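Tail spike protein (Acinetobacter phage vB_AbaP_AS12, PDB 6EU4) probably recognises and breaks down the capsular polysaccharide of its Acinetobacter baumannii host, as other trimeric tailspikes of capsule-infecting phages do. Local coordinates at residues 216-221 with 237-242; 241-246 with 269-274; 293-298 with 323-328. One frame throughout, in Å; residues are numbered along the deposited sequence.

Interaction 1 of 3, residues 216-221 with 237-242; sequences IALSTY and DAWMCT
Ala217 and Trp239 form the tightest spot between segments 216-221 and 237-242, two parallel, in-register strands that both turn a corner midway. Trp239 carries CG in the crowded position between the backbone N and the carbonyl carbon (chi1 56°), which swings the indole across the neighbouring chain. One ring face then lies against the methyl of Ala217, a CH-pi contact with Ala217 CB 3.4 Å from the centroid of the Trp239 five-membered ring and 19° off its normal. A small residue suits this place, because the ring lies directly against its CB. Farther along the indole, Leu218 CD1 meets Trp239 CH2 at 3.8 Å, and the other Leu218 branch, CD2, touches CB of Met240 (a selenomethionine). On the face shared by Ile216 and Ala238, Ile216 CG1 presses on Ala238 CB at 3.5 Å.

Beyond the corner the Ser219-Cys241 pair is looser, with Ser219 CB 4.0 Å from Cys241 SG, and Ser219 turns its hydroxyl back to the Ala217 carbonyl. The Tyr221 and Thr242 end is the polar, hydrated side: a water donates to both Tyr221 O and Thr242 OG1, bridging the strands at 2.8 Å from Thr242 OG1; that hydroxyl also bonds Glu244 of the second subunit.

Backbone bonds run through the bend: Leu218 N donates to Trp239 O, Ser219 N to Met240 O, and Tyr221 N to Thr242 O at 2.9 Å. Leu218 and Met240 both adopt left-handed helical backbone angles, so successive coils bend at the same point, the stacked corner typical of the parallel beta-helix of phage tailspikes.

Interaction 2 of 3, residues 241-246 with 269-274; sequences CTWERV and TTQTFI
Gln271 OE1 is the side-chain oxygen bonded from one segment to the other between 241-246 and 269-274: a single hydrogen bond grips it, but a short and almost straight one. Trp243 NE1 donates to Gln271 OE1 over 2.8 Å at 172°, with the oxygen in the indole plane and the N-H arriving somewhat above the plane of the amide. The other end of the amide is tied as well, since Gln271 NE2 donates to its own strand at Thr269 O over 3.1 Å. With both ends bonded and the chain bent at chi2 (-66°), the amide is fixed in its rotation, and glutamine suits a buried place where an indole N-H needs an acceptor. Cys241 CB packs against the same oxygen, 3.3 Å from Gln271 OE1.

At the next pair on the same face, Trp243 and Phe273 point the same way, each with CG anti to the carbonyl carbon, and form an offset stack. The planes are 14° apart, and Phe273 CE2 sits over the pyrrole side of the indole, 3.4 Å from Trp243 CD1. Tyr221 of the preceding coil stacks on Trp243 too, extending the pile of rings.

The parallel backbones are joined by Thr272 N to Cys241 O, Trp243 N to Thr272 O at 2.8 Å, and Ile274 N to Trp243 O; the bond from Cys241 N to Thr270 O is weak. Arg245 N reaches Ile274 O at 2.9 Å just where its chain turns. Thr242 and Glu244 occupy the other face, where Glu244 OE2 meets Lys222 and Thr242 of the third subunit. Aromatic rings stacked from coil to coil on one face, with an amide bonded to the indole edge, are typical of the packed interior of a parallel beta-helix.

Interaction 3 of 3, residues 293-298 with 323-328; sequences GCTMIS and TMVTCM
Met296 and Met324, both selenomethionines, start alike, with CG anti to the carbonyl carbon, and differ farther out. Met324 runs on extended, whereas Met296 bends at chi3 (63°) at its tip. Lying side by side and pointing the same way, they bring Met296 SE to 4.1 Å from Met324 CG, a loose contact that suits long, flexible, apolar chains in a buried layer. Cys327 adds its sulfur to that layer from beyond the bend, with SG 3.9 Å from Met296 CB.

Straight backbone bonds hold the parallel strands together. Thr323 N donates to Cys294 O, Met296 N to Thr323 O at 2.8 Å and 175°, Val325 N to Met296 O at 2.8 Å, and Ser298 N to Val325 O at 2.9 Å. Ser298 and Thr326 both take left-handed helical angles, so the two chains turn together.

The other face carries Thr295, Ile297, Thr323 and Val325, whose branched side chains suit extended strands. Thr295 OG1 bonds Ser298 and Thr326 of the second subunit, and Thr323 OG1 bonds Thr326 of that subunit; by the same symmetry, Ser298 and Thr326 here bond threonines of the third. The chemistry therefore divides the contact: the selenomethionines and the Cys327 sulfur meet mainly by apolar packing, while hydroxyls around the other face and the bend link the three chains, consistent with this face contributing to the contacts between subunits.

The three contacts follow one another along the chain and along the stack of parallel strands. Interactions 1 and 2 have centres 8 Å apart and share Cys241 and Thr242 on strand 241-250, so one coil pairs with a neighbour on each side. Interaction 3 lies about 10 Å from the centre of interaction 2 and about 17 Å from that of interaction 1. Strands 268-274 and 284-304 join the last two directly: Phe273 O lies 2.8 Å from Ile297 N. Together they trace successive coils of the beta-helix, and all three touch the second subunit, so the same stacking probably also aligns the residues that face the neighbouring subunit.

Interaction 1 of 3, residues 216-221 with 237-242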
loop_
_atom_site.group_PDB
_atom_site.type_symbol
_atom_site.label_atom_id
_atom_site.label_comp_id
_atom_site.label_asym_id
_atom_site.label_seq_id
_atom_site.Cartn_x
_atom_site.Cartn_y
_atom_site.Cartn_z
ATOM N N ILE A 216 -10.449 21.706 -9.860
ATOM C CA ILE A 216 -9.179 21.966 -9.179
ATOM C C ILE A 216 -8.118 21.009 -9.694
ATOM O O ILE A 216 -8.412 19.895 -10.146
ATOM C CB ILE A 216 -9.283 21.842 -7.636
ATOM C CG1 ILE A 216 -9.928 20.513 -7.245
ATOM C CG2 ILE A 216 -10.053 23.022 -7.065
ATOM C CD1 ILE A 216 -9.889 20.219 -5.752
ATOM N N ALA A 217 -6.870 21.460 -9.635
ATOM C CA ALA A 217 -5.770 20.633 -10.103
ATOM C C ALA A 217 -4.482 21.076 -9.439
ATOM O O ALA A 217 -4.327 22.237 -9.050
ATOM C CB ALA A 217 -5.591 20.726 -11.621
ATOM N N LEU A 218 -3.538 20.146 -9.389
ATOM C CA LEU A 218 -2.135 20.473 -9.160
ATOM C C LEU A 218 -1.939 21.275 -7.872
ATOM O O LEU A 218 -1.284 22.320 -7.861
ATOM C CB LEU A 218 -1.577 21.231 -10.362
ATOM C CG LEU A 218 -1.638 20.477 -11.685
ATOM C CD1 LEU A 218 -1.477 21.471 -12.834
ATOM C CD2 LEU A 218 -0.580 19.394 -11.773
ATOM N N SER A 219 -2.520 20.781 -6.773
ATOM C CA SER A 219 -2.632 21.575 -5.552
ATOM C C SER A 219 -2.364 20.712 -4.333
ATOM O O SER A 219 -2.452 19.477 -4.382
ATOM C CB SER A 219 -4.017 22.205 -5.400
ATOM O OG SER A 219 -4.244 23.205 -6.375
ATOM N N THR A 220 -2.068 21.386 -3.218
ATOM C CA THR A 220 -1.956 20.717 -1.929
ATOM C C THR A 220 -2.874 21.395 -0.920
ATOM O O THR A 220 -2.931 22.630 -0.837
ATOM C CB THR A 220 -0.522 20.700 -1.375
ATOM O OG1 THR A 220 -0.061 22.037 -1.162
ATOM C CG2 THR A 220 0.431 19.988 -2.337
ATOM N N TYR A 221 -3.576 20.562 -0.162
ATOM C CA TYR A 221 -4.458 20.973 0.922
ATOM C C TYR A 221 -3.981 20.246 2.175
ATOM O O TYR A 221 -3.869 19.015 2.167
ATOM C CB TYR A 221 -5.917 20.612 0.604
ATOM C CG TYR A 221 -6.490 21.371 -0.572
ATOM C CD1 TYR A 221 -6.287 20.931 -1.874
ATOM C CD2 TYR A 221 -7.234 22.533 -0.380
ATOM C CE1 TYR A 221 -6.806 21.632 -2.963
ATOM C CE2 TYR A 221 -7.760 23.247 -1.471
ATOM C CZ TYR A 221 -7.542 22.797 -2.752
ATOM O OH TYR A 221 -8.052 23.497 -3.826
ATOM N N ASP A 237 -14.258 17.830 -10.733
ATOM C CA ASP A 237 -13.135 17.370 -11.546
ATOM C C ASP A 237 -11.893 17.884 -10.830
ATOM O O ASP A 237 -11.601 19.085 -10.873
ATOM C CB ASP A 237 -13.232 17.896 -12.979
ATOM C CG ASP A 237 -12.113 17.387 -13.898
ATOM O OD1 ASP A 237 -11.006 17.058 -13.435
ATOM O OD2 ASP A 237 -12.346 17.361 -15.128
ATOM N N ALA A 238 -11.206 16.977 -10.144
ATOM C CA ALA A 238 -9.978 17.246 -9.414
ATOM C C ALA A 238 -8.909 16.301 -9.932
ATOM O O ALA A 238 -9.160 15.098 -10.088
ATOM C CB ALA A 238 -10.189 17.044 -7.902
ATOM N N TRP A 239 -7.728 16.831 -10.210
ATOM C CA TRP A 239 -6.635 15.955 -10.606
ATOM C C TRP A 239 -5.311 16.440 -10.041
ATOM O O TRP A 239 -5.074 17.643 -9.887
ATOM C CB TRP A 239 -6.580 15.803 -12.123
ATOM C CG TRP A 239 -6.469 17.064 -12.942
ATOM C CD1 TRP A 239 -7.484 17.940 -13.276
ATOM C CD2 TRP A 239 -5.289 17.569 -13.552
ATOM N NE1 TRP A 239 -6.993 18.944 -14.064
ATOM C CE2 TRP A 239 -5.647 18.744 -14.247
ATOM C CE3 TRP A 239 -3.955 17.136 -13.587
ATOM C CZ2 TRP A 239 -4.719 19.501 -14.952
ATOM C CZ3 TRP A 239 -3.040 17.883 -14.301
ATOM C CH2 TRP A 239 -3.432 19.051 -14.976
HETATM N N MSE A 240 -4.462 15.480 -9.693
HETATM C CA MSE A 240 -3.155 15.797 -9.134
HETATM C C MSE A 240 -3.276 16.736 -7.931
HETATM O O MSE A 240 -2.679 17.822 -7.902
HETATM C CB MSE A 240 -2.237 16.404 -10.201
HETATM C CG MSE A 240 -1.702 15.389 -11.165
HETATM SE SE MSE A 240 -0.290 14.324 -10.274
HETATM C CE MSE A 240 -0.140 12.923 -11.615
ATOM N N CYS A 241 -4.031 16.295 -6.918
ATOM C CA CYS A 241 -4.130 17.023 -5.660
ATOM C C CYS A 241 -3.844 16.078 -4.509
ATOM O O CYS A 241 -4.225 14.900 -4.551
ATOM C CB CYS A 241 -5.507 17.655 -5.451
ATOM S SG CYS A 241 -5.980 18.909 -6.662
ATOM N N THR A 242 -3.156 16.592 -3.493
ATOM C CA THR A 242 -2.964 15.856 -2.254
ATOM C C THR A 242 -3.668 16.570 -1.115
ATOM O O THR A 242 -3.779 17.802 -1.090
ATOM C CB THR A 242 -1.484 15.670 -1.907
ATOM O OG1 THR A 242 -0.895 16.941 -1.626
ATOM C CG2 THR A 242 -0.732 15.004 -3.054
HETATM O O HOH W 1 -1.364 17.910 0.918
#

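Interaction 2 of 3, residues 241-246 with 269-274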
loop_
_atom_site.group_PDB
_atom_site.type_symbol
_atom_site.label_atom_id
_atom_site.label_comp_id
_atom_site.label_asym_id
_atom_site.label_seq_id
_atom_site.Cartn_x
_atom_site.Cartn_y
_atom_site.Cartn_z
ATOM N N CYS A 241 -4.031 16.295 -6.918
ATOM C CA CYS A 241 -4.130 17.023 -5.660
ATOM C C CYS A 241 -3.844 16.078 -4.509
ATOM O O CYS A 241 -4.225 14.900 -4.551
ATOM C CB CYS A 241 -5.507 17.655 -5.451
ATOM S SG CYS A 241 -5.980 18.909 -6.662
ATOM N N THR A 242 -3.156 16.592 -3.493
ATOM C CA THR A 242 -2.964 15.856 -2.254
ATOM C C THR A 242 -3.668 16.570 -1.115
ATOM O O THR A 242 -3.779 17.802 -1.090
ATOM C CB THR A 242 -1.484 15.670 -1.907
ATOM O OG1 THR A 242 -0.895 16.941 -1.626
ATOM C CG2 THR A 242 -0.732 15.004 -3.054
ATOM N N TRP A 243 -4.156 15.754 -0.183
ATOM C CA TRP A 243 -4.948 16.184 0.961
ATOM C C TRP A 243 -4.346 15.502 2.177
ATOM O O TRP A 243 -4.339 14.270 2.246
ATOM C CB TRP A 243 -6.422 15.780 0.810
ATOM C CG TRP A 243 -7.068 16.184 -0.514
ATOM C CD1 TRP A 243 -6.919 15.551 -1.716
ATOM C CD2 TRP A 243 -7.949 17.293 -0.755
ATOM N NE1 TRP A 243 -7.641 16.200 -2.689
ATOM C CE2 TRP A 243 -8.279 17.273 -2.130
ATOM C CE3 TRP A 243 -8.487 18.296 0.049
ATOM C CZ2 TRP A 243 -9.114 18.221 -2.709
ATOM C CZ3 TRP A 243 -9.328 19.232 -0.532
ATOM C CH2 TRP A 243 -9.631 19.184 -1.896
ATOM N N GLU A 244 -3.795 16.286 3.107
ATOM C CA GLU A 244 -3.142 15.747 4.298
ATOM C C GLU A 244 -3.782 16.378 5.519
ATOM O O GLU A 244 -3.840 17.608 5.617
ATOM C CB GLU A 244 -1.635 16.034 4.294
ATOM C CG GLU A 244 -0.920 15.429 5.511
ATOM C CD GLU A 244 0.592 15.676 5.550
ATOM O OE1 GLU A 244 1.131 16.403 4.691
ATOM O OE2 GLU A 244 1.253 15.110 6.448
ATOM N N ARG A 245 -4.281 15.546 6.431
ATOM C CA ARG A 245 -4.909 16.022 7.664
ATOM C C ARG A 245 -6.043 17.002 7.383
ATOM O O ARG A 245 -6.201 18.026 8.065
ATOM C CB ARG A 245 -3.861 16.632 8.597
ATOM C CG ARG A 245 -3.044 15.536 9.302
ATOM C CD ARG A 245 -3.609 15.160 10.651
ATOM N NE ARG A 245 -5.004 14.767 10.554
ATOM C CZ ARG A 245 -6.035 15.506 10.927
ATOM N NH1 ARG A 245 -7.266 15.038 10.736
ATOM N NH2 ARG A 245 -5.853 16.693 11.494
ATOM N N VAL A 246 -6.877 16.645 6.406
ATOM C CA VAL A 246 -8.092 17.385 6.098
ATOM C C VAL A 246 -9.251 16.653 6.751
ATOM O O VAL A 246 -9.418 15.435 6.576
ATOM C CB VAL A 246 -8.288 17.532 4.580
ATOM C CG1 VAL A 246 -9.621 18.189 4.266
ATOM C CG2 VAL A 246 -7.152 18.350 4.006
ATOM N N THR A 269 -8.414 12.377 -11.293
ATOM C CA THR A 269 -7.270 11.484 -11.205
ATOM C C THR A 269 -6.418 11.845 -10.001
ATOM O O THR A 269 -6.441 12.966 -9.497
ATOM C CB THR A 269 -6.339 11.502 -12.435
ATOM O OG1 THR A 269 -5.586 12.715 -12.412
ATOM C CG2 THR A 269 -7.103 11.359 -13.748
ATOM N N THR A 270 -5.646 10.859 -9.570
ATOM C CA THR A 270 -4.477 11.049 -8.703
ATOM C C THR A 270 -4.774 12.007 -7.539
ATOM O O THR A 270 -4.073 13.001 -7.299
ATOM C CB THR A 270 -3.254 11.494 -9.528
ATOM O OG1 THR A 270 -3.537 12.659 -10.320
ATOM C CG2 THR A 270 -2.789 10.358 -10.432
ATOM N N GLN A 271 -5.799 11.646 -6.756
ATOM C CA GLN A 271 -6.075 12.279 -5.464
ATOM C C GLN A 271 -5.522 11.391 -4.358
ATOM O O GLN A 271 -5.832 10.196 -4.306
ATOM C CB GLN A 271 -7.575 12.495 -5.237
ATOM C CG GLN A 271 -8.257 13.324 -6.311
ATOM C CD GLN A 271 -7.766 14.760 -6.340
ATOM O OE1 GLN A 271 -8.010 15.538 -5.412
ATOM N NE2 GLN A 271 -7.077 15.125 -7.413
ATOM N N THR A 272 -4.681 11.960 -3.499
ATOM C CA THR A 272 -4.157 11.250 -2.339
ATOM C C THR A 272 -4.717 11.887 -1.077
ATOM O O THR A 272 -4.722 13.116 -0.948
ATOM C CB THR A 272 -2.622 11.298 -2.277
ATOM O OG1 THR A 272 -2.051 10.725 -3.459
ATOM C CG2 THR A 272 -2.105 10.459 -1.090
ATOM N N PHE A 273 -5.140 11.039 -0.135
ATOM C CA PHE A 273 -5.635 11.462 1.173
ATOM C C PHE A 273 -4.818 10.754 2.235
ATOM O O PHE A 273 -4.812 9.521 2.285
ATOM C CB PHE A 273 -7.115 11.120 1.351
ATOM C CG PHE A 273 -8.002 11.724 0.296
ATOM C CD1 PHE A 273 -8.233 11.058 -0.892
ATOM C CD2 PHE A 273 -8.610 12.955 0.493
ATOM C CE1 PHE A 273 -9.042 11.620 -1.873
ATOM C CE2 PHE A 273 -9.410 13.516 -0.501
ATOM C CZ PHE A 273 -9.627 12.845 -1.661
ATOM N N ILE A 274 -4.128 11.529 3.068
ATOM C CA ILE A 274 -3.272 11.009 4.127
ATOM C C ILE A 274 -3.773 11.578 5.440
ATOM O O ILE A 274 -3.760 12.803 5.632
ATOM C CB ILE A 274 -1.800 11.386 3.892
ATOM C CG1 ILE A 274 -1.339 10.753 2.567
ATOM C CG2 ILE A 274 -0.931 10.891 5.043
ATOM C CD1 ILE A 274 0.069 11.122 2.157
#

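Interaction 3 of 3, residues 293-298 with 323-328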
loop_
_atom_site.group_PDB
_atom_site.type_symbol
_atom_site.label_atom_id
_atom_site.label_comp_id
_atom_site.label_asym_id
_atom_site.label_seq_id
_atom_site.Cartn_x
_atom_site.Cartn_y
_atom_site.Cartn_z
ATOM N N GLY A 293 -7.147 6.424 -9.762
ATOM C CA GLY A 293 -5.827 6.593 -9.143
ATOM C C GLY A 293 -5.838 7.236 -7.770
ATOM O O GLY A 293 -4.944 8.039 -7.458
ATOM N N CYS A 294 -6.797 6.863 -6.927
ATOM C CA CYS A 294 -6.997 7.463 -5.613
ATOM C C CYS A 294 -6.452 6.571 -4.505
ATOM O O CYS A 294 -6.774 5.380 -4.445
ATOM C CB CYS A 294 -8.486 7.702 -5.386
ATOM S SG CYS A 294 -8.898 8.298 -3.748
ATOM N N THR A 295 -5.638 7.148 -3.623
ATOM C CA THR A 295 -5.099 6.424 -2.483
ATOM C C THR A 295 -5.510 7.139 -1.208
ATOM O O THR A 295 -5.326 8.364 -1.088
ATOM C CB THR A 295 -3.564 6.308 -2.534
ATOM O OG1 THR A 295 -3.119 5.745 -3.785
ATOM C CG2 THR A 295 -3.064 5.401 -1.408
HETATM N N MSE A 296 -6.009 6.364 -0.241
HETATM C CA MSE A 296 -6.273 6.833 1.118
HETATM C C MSE A 296 -5.342 6.102 2.070
HETATM O O MSE A 296 -5.268 4.873 2.025
HETATM C CB MSE A 296 -7.738 6.585 1.478
HETATM C CG MSE A 296 -8.694 7.228 0.489
HETATM SE SE MSE A 296 -10.515 6.567 0.877
HETATM C CE MSE A 296 -10.706 7.281 2.625
ATOM N N ILE A 297 -4.598 6.846 2.901
ATOM C CA ILE A 297 -3.624 6.280 3.831
ATOM C C ILE A 297 -3.985 6.714 5.241
ATOM O O ILE A 297 -4.014 7.916 5.535
ATOM C CB ILE A 297 -2.198 6.730 3.479
ATOM C CG1 ILE A 297 -1.822 6.225 2.096
ATOM C CG2 ILE A 297 -1.176 6.252 4.503
ATOM C CD1 ILE A 297 -0.695 7.016 1.499
ATOM N N SER A 298 -4.237 5.741 6.108
ATOM C CA SER A 298 -4.492 5.987 7.531
ATOM C C SER A 298 -5.507 7.120 7.716
ATOM O O SER A 298 -5.341 8.043 8.521
ATOM C CB SER A 298 -3.174 6.243 8.277
ATOM O OG SER A 298 -2.398 5.049 8.363
ATOM N N THR A 323 -7.459 2.689 -3.434
ATOM C CA THR A 323 -6.757 1.840 -2.479
ATOM C C THR A 323 -6.835 2.501 -1.116
ATOM O O THR A 323 -6.508 3.691 -0.992
ATOM C CB THR A 323 -5.278 1.648 -2.840
ATOM O OG1 THR A 323 -5.141 1.042 -4.129
ATOM C CG2 THR A 323 -4.592 0.748 -1.825
HETATM N N MSE A 324 -7.249 1.730 -0.105
HETATM C CA MSE A 324 -7.311 2.190 1.271
HETATM C C MSE A 324 -6.270 1.425 2.077
HETATM O O MSE A 324 -6.369 0.204 2.222
HETATM C CB MSE A 324 -8.707 1.972 1.869
HETATM C CG MSE A 324 -9.803 2.565 1.084
HETATM SE SE MSE A 324 -11.461 2.368 2.111
HETATM C CE MSE A 324 -12.656 2.958 0.710
ATOM N N VAL A 325 -5.270 2.131 2.585
ATOM C CA VAL A 325 -4.132 1.527 3.270
ATOM C C VAL A 325 -4.246 1.865 4.754
ATOM O O VAL A 325 -4.083 3.026 5.149
ATOM C CB VAL A 325 -2.799 2.024 2.693
ATOM C CG1 VAL A 325 -1.648 1.226 3.269
ATOM C CG2 VAL A 325 -2.809 1.919 1.190
ATOM N N THR A 326 -4.500 0.844 5.566
ATOM C CA THR A 326 -4.626 0.949 7.020
ATOM C C THR A 326 -5.583 2.074 7.439
ATOM O O THR A 326 -5.288 2.858 8.344
ATOM C CB THR A 326 -3.250 1.125 7.692
ATOM O OG1 THR A 326 -2.183 0.812 6.781
ATOM C CG2 THR A 326 -3.108 0.155 8.859
ATOM N N CYS A 327 -6.754 2.128 6.797
ATOM C CA CYS A 327 -7.802 3.079 7.151
ATOM C C CYS A 327 -8.700 2.508 8.246
ATOM O O CYS A 327 -8.667 1.312 8.564
ATOM C CB CYS A 327 -8.606 3.473 5.906
ATOM S SG CYS A 327 -7.565 4.453 4.728
HETATM N N MSE A 328 -9.511 3.390 8.824
HETATM C CA MSE A 328 -10.376 3.040 9.955
HETATM C C MSE A 328 -11.758 3.657 9.856
HETATM O O MSE A 328 -11.985 4.630 9.136
HETATM C CB MSE A 328 -9.749 3.483 11.282
HETATM C CG MSE A 328 -8.400 2.888 11.537
HETATM SE SE MSE A 328 -7.816 3.235 13.363
HETATM C CE MSE A 328 -9.193 2.264 14.362
#